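Local structure of transcriptional regulator PA3341 (Pseudomonas aeruginosa, 2FBH) at the interface of chains A and B. The protein regulates transcription as a member of the MarR family, probably by binding DNA through its winged helix-turn-helix region. Residues are numbered along the deposited sequence; one frame, centred on the assembly and turned at random. Chains: chain A/B, transcriptional regulator PA3341.

Contact 1: the interface of chains A and B. Residues chain A 11-12, 15, 139; chain B 22, 121, 129, 132.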
loop_
_atom_site.group_PDB
_atom_site.type_symbol
_atom_site.label_atom_id
_atom_site.label_comp_id
_atom_site.label_asym_id
_atom_site.label_seq_id
_atom_site.Cartn_x
_atom_site.Cartn_y
_atom_site.Cartn_z
ATOM N N PHE A 11 2.799 -0.607 -14.518
ATOM C CA PHE A 11 3.233 -1.711 -13.717
ATOM C C PHE A 11 3.120 -1.358 -12.234
ATOM O O PHE A 11 2.732 -2.226 -11.418
ATOM C CB PHE A 11 4.716 -1.914 -14.050
ATOM C CG PHE A 11 5.305 -3.138 -13.424
ATOM C CD1 PHE A 11 5.603 -4.247 -14.190
ATOM C CD2 PHE A 11 5.622 -3.170 -12.093
ATOM C CE1 PHE A 11 6.175 -5.367 -13.602
ATOM C CE2 PHE A 11 6.167 -4.303 -11.507
ATOM C CZ PHE A 11 6.422 -5.391 -12.270
ATOM N N GLY A 12 3.517 -0.130 -11.847
ATOM C CA GLY A 12 3.500 0.206 -10.428
ATOM C C GLY A 12 2.051 0.203 -9.900
ATOM O O GLY A 12 1.807 -0.188 -8.760
ATOM N N LEU A 15 0.874 -3.348 -9.242
ATOM C CA LEU A 15 1.432 -3.840 -7.999
ATOM C C LEU A 15 0.690 -3.252 -6.788
ATOM O O LEU A 15 0.333 -3.954 -5.859
ATOM C CB LEU A 15 2.948 -3.475 -7.951
ATOM C CG LEU A 15 3.694 -3.653 -6.682
ATOM C CD1 LEU A 15 3.606 -5.136 -6.365
ATOM C CD2 LEU A 15 5.171 -3.290 -6.990
ATOM N N ILE A 139 13.238 -5.172 -7.983
ATOM C CA ILE A 139 12.622 -3.816 -7.904
ATOM C C ILE A 139 12.945 -3.227 -6.551
ATOM O O ILE A 139 13.395 -2.072 -6.404
ATOM C CB ILE A 139 11.066 -3.911 -8.151
ATOM C CG1 ILE A 139 10.768 -4.326 -9.643
ATOM C CG2 ILE A 139 10.395 -2.557 -7.705
ATOM C CD1 ILE A 139 9.292 -4.732 -9.852
ATOM N N TRP B 22 8.085 1.717 -3.879
ATOM C CA TRP B 22 7.924 2.399 -5.155
ATOM C C TRP B 22 7.099 3.690 -4.937
ATOM O O TRP B 22 7.478 4.787 -5.387
ATOM C CB TRP B 22 7.207 1.457 -6.116
ATOM C CG TRP B 22 7.087 1.893 -7.503
ATOM C CD1 TRP B 22 6.916 3.162 -7.982
ATOM C CD2 TRP B 22 7.027 1.026 -8.607
ATOM N NE1 TRP B 22 6.749 3.150 -9.366
ATOM C CE2 TRP B 22 6.838 1.837 -9.766
ATOM C CE3 TRP B 22 7.110 -0.371 -8.732
ATOM C CZ2 TRP B 22 6.786 1.322 -11.045
ATOM C CZ3 TRP B 22 7.026 -0.915 -10.069
ATOM C CH2 TRP B 22 6.858 -0.063 -11.181
ATOM N N LEU B 121 12.669 -0.645 -12.915
ATOM C CA LEU B 121 12.684 -1.838 -13.833
ATOM C C LEU B 121 14.065 -2.136 -14.332
ATOM O O LEU B 121 14.243 -3.079 -15.131
ATOM C CB LEU B 121 11.699 -1.667 -14.975
ATOM C CG LEU B 121 10.261 -1.641 -14.362
ATOM C CD1 LEU B 121 9.271 -1.338 -15.455
ATOM C CD2 LEU B 121 9.859 -2.912 -13.428
ATOM N N GLN B 129 9.155 -9.331 -16.626
ATOM C CA GLN B 129 8.171 -8.328 -16.284
ATOM C C GLN B 129 6.762 -8.855 -16.663
ATOM O O GLN B 129 5.824 -8.694 -15.907
ATOM C CB GLN B 129 8.446 -7.024 -17.004
ATOM C CG GLN B 129 7.465 -5.949 -16.532
ATOM C CD GLN B 129 7.700 -4.628 -17.208
ATOM O OE1 GLN B 129 8.848 -4.327 -17.667
ATOM N NE2 GLN B 129 6.637 -3.773 -17.215
ATOM N N CYS B 132 5.670 -11.556 -14.405
ATOM C CA CYS B 132 5.347 -10.970 -13.073
ATOM C C CYS B 132 3.929 -10.362 -13.130
ATOM O O CYS B 132 3.128 -10.577 -12.271
ATOM C CB CYS B 132 6.379 -9.866 -12.762
ATOM S SG CYS B 132 5.978 -8.916 -11.278
#

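Contact 2: the interface of chains A and B. Residues chain A 119-124; chain B 138-139, 142.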
loop_
_atom_site.group_PDB
_atom_site.type_symbol
_atom_site.label_atom_id
_atom_site.label_comp_id
_atom_site.label_asym_id
_atom_site.label_seq_id
_atom_site.Cartn_x
_atom_site.Cartn_y
_atom_site.Cartn_z
ATOM N N ASP A 119 -5.453 -18.920 -0.548
ATOM C CA ASP A 119 -6.476 -18.655 -1.496
ATOM C C ASP A 119 -6.028 -17.708 -2.636
ATOM O O ASP A 119 -6.403 -17.906 -3.804
ATOM C CB ASP A 119 -7.651 -17.961 -0.775
ATOM C CG ASP A 119 -8.378 -18.889 0.194
ATOM O OD1 ASP A 119 -8.085 -20.126 0.199
ATOM O OD2 ASP A 119 -9.203 -18.364 0.999
ATOM N N VAL A 120 -5.264 -16.683 -2.329
ATOM C CA VAL A 120 -4.856 -15.734 -3.374
ATOM C C VAL A 120 -3.829 -16.372 -4.350
ATOM O O VAL A 120 -3.790 -15.944 -5.475
ATOM C CB VAL A 120 -4.479 -14.293 -2.878
ATOM C CG1 VAL A 120 -5.546 -13.764 -1.951
ATOM C CG2 VAL A 120 -3.121 -14.323 -2.253
ATOM N N LEU A 121 -3.123 -17.400 -3.896
ATOM C CA LEU A 121 -2.125 -18.123 -4.761
ATOM C C LEU A 121 -2.771 -19.215 -5.558
ATOM O O LEU A 121 -2.071 -19.931 -6.304
ATOM C CB LEU A 121 -0.957 -18.640 -3.942
ATOM C CG LEU A 121 -0.188 -17.401 -3.377
ATOM C CD1 LEU A 121 0.896 -17.882 -2.450
ATOM C CD2 LEU A 121 0.307 -16.306 -4.475
ATOM N N THR A 122 -4.109 -19.371 -5.408
ATOM C CA THR A 122 -4.771 -20.435 -6.200
ATOM C C THR A 122 -4.495 -20.334 -7.675
ATOM O O THR A 122 -4.655 -19.281 -8.290
ATOM C CB THR A 122 -6.310 -20.360 -6.008
ATOM O OG1 THR A 122 -6.547 -20.584 -4.594
ATOM C CG2 THR A 122 -7.047 -21.472 -6.877
ATOM N N GLY A 123 -4.082 -21.484 -8.253
ATOM C CA GLY A 123 -3.901 -21.498 -9.726
ATOM C C GLY A 123 -2.529 -21.013 -10.164
ATOM O O GLY A 123 -2.260 -20.972 -11.344
ATOM N N ILE A 124 -1.715 -20.548 -9.211
ATOM C CA ILE A 124 -0.387 -19.971 -9.618
ATOM C C ILE A 124 0.672 -21.024 -9.281
ATOM O O ILE A 124 0.786 -21.483 -8.147
ATOM C CB ILE A 124 -0.149 -18.646 -8.832
ATOM C CG1 ILE A 124 -1.249 -17.638 -9.282
ATOM C CG2 ILE A 124 1.290 -18.040 -9.163
ATOM C CD1 ILE A 124 -1.268 -16.471 -8.412
ATOM N N ARG B 138 -3.530 -12.609 -11.756
ATOM C CA ARG B 138 -4.268 -13.792 -11.222
ATOM C C ARG B 138 -4.556 -13.622 -9.765
ATOM O O ARG B 138 -5.661 -13.913 -9.285
ATOM C CB ARG B 138 -3.553 -15.117 -11.482
ATOM C CG ARG B 138 -4.398 -16.312 -10.984
ATOM C CD ARG B 138 -5.832 -16.349 -11.573
ATOM N NE ARG B 138 -6.593 -17.337 -10.785
ATOM C CZ ARG B 138 -6.668 -18.652 -11.053
ATOM N NH1 ARG B 138 -7.392 -19.444 -10.240
ATOM N NH2 ARG B 138 -6.053 -19.185 -12.112
ATOM N N ILE B 139 -3.577 -13.091 -9.031
ATOM C CA ILE B 139 -3.825 -12.813 -7.586
ATOM C C ILE B 139 -4.976 -11.838 -7.483
ATOM O O ILE B 139 -5.945 -12.012 -6.717
ATOM C CB ILE B 139 -2.515 -12.254 -6.908
ATOM C CG1 ILE B 139 -1.405 -13.373 -6.845
ATOM C CG2 ILE B 139 -2.890 -11.630 -5.511
ATOM C CD1 ILE B 139 -0.019 -12.799 -6.480
ATOM N N ASN B 142 -8.206 -13.515 -8.218
ATOM C CA ASN B 142 -8.588 -14.419 -7.107
ATOM C C ASN B 142 -9.233 -13.606 -6.005
ATOM O O ASN B 142 -10.169 -14.080 -5.294
ATOM C CB ASN B 142 -7.430 -15.204 -6.551
ATOM C CG ASN B 142 -6.969 -16.322 -7.493
ATOM O OD1 ASN B 142 -7.754 -16.808 -8.313
ATOM N ND2 ASN B 142 -5.734 -16.758 -7.343
#

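Contact 1: the interface of chains A and B
The amino-terminal helices 11-29 of the two chains meet where A:Phe11 and A:Gly12 pack against B:Trp22, part of the helical dimerisation region typical of MarR proteins. The example shows how one phenyl ring, placed at the start of a helix, can be enclosed by groups from several elements of the partner.

The A:Phe11 ring leaves the helix with CG anti to the backbone N (chi1 -173°), which carries it across to chain B. It meets the indole edge to edge. The two ring planes are only about 17° apart, but they are staggered and do not stack, and the side chains themselves cross at about a right angle. The nearest atoms are A:Phe11 CD2 and B:Trp22 CZ3, 3.3 Å apart.

The indole keeps a face for the next residue of chain A. A:Gly12 CA sits close to above the centre of the six-membered ring of B:Trp22, 3.5 Å from its centroid, in a CH-pi contact shifted slightly toward CZ2 and CH2. Because glycine has no side chain, the indole can come down onto the helix backbone. Further along the same helix, A:Leu15 CD2 touches B:Trp22 CE3 at 3.9 Å. On the other side of the indole plane, A:Ile139 CG2 approaches B:Trp22 CE3 at 4.1 Å.

The far rim of the phenyl ring is lined by helix 126-144 of chain B. B:Gln129 runs extended beyond CG along the CD1-CE1 edge, its methylene CG 3.3 Å from A:Phe11 CE1. Its amide plane stands 77° from the ring, so the contact is not a stack. One turn on, the thiol B:Cys132 SG lies 3.7 Å beyond A:Phe11 CZ. B:Leu121 covers a face: its methyl CD2 lies over the centre of the A:Phe11 ring, 4.2 Å above the plane, and also touches A:Ile139 CD1, whose side chain runs beside it in the same direction.

Contact 2: the interface of chains A and B
B:Asn142, on helix 126-144, reaches across to the turn that ends helix 102-120 of chain A, where its amide reads two backbone carbonyls. From CB, which lies against the carbonyl oxygens of A:Asp119 and A:Val120, CG is directed anti to the carbonyl carbon (chi1 -73°), turning the amide toward the turn. The tip nitrogen ND2 then gives both of its N-H groups. One goes from B:Asn142 ND2 to A:Val120 O at 2.8 Å, nearly straight at the hydrogen but coming from above the carbonyl plane. The other goes from B:Asn142 ND2 to A:Thr122 O at 2.9 Å, in the carbonyl plane and on a lone pair. The other branch, B:Asn142 OD1, accepts from B:Arg138 NE at 2.8 Å within the guanidinium plane, a bond that, with the two from ND2, is consistent with this flip of the amide and should hold it.

B:Arg138 bends at chi2 (55°) and lays one guanidinium face over A:Thr122 O, near its rim; its positive charge may further polarise that carbonyl. Its CG packs on A:Ile124 CG1 as the two side chains slide past each other in opposite directions. A:Ile124 CD1 also presses tightly on B:Ile139 CG1, at 3.5 Å, the side chains crossing near a right angle. On chain A, A:Thr122 OG1 bonds to A:Asp119 O and may steady the turn. The site thus secures the end of one subunit's helix to the last helix of its partner, supporting the likely dimer.

The C-alpha centres of contact 1 and contact 2 lie about 18 Å apart, yet they share Leu121, Ile139 and helix 126-144, with the chains exchanged. The Leu121-Ile139 pair of contact 2 is the symmetry twin of that in contact 1. Helix 126-144 therefore links the packing around the amino-terminal helices with the polar capture of the 119-124 turn. Two-fold symmetry gives each contact a twin, so each kind of packing occurs twice in one two-fold interface, consistent with the dimers typical of MarR proteins, in which the interface would set the spacing of the two probable DNA-binding regions.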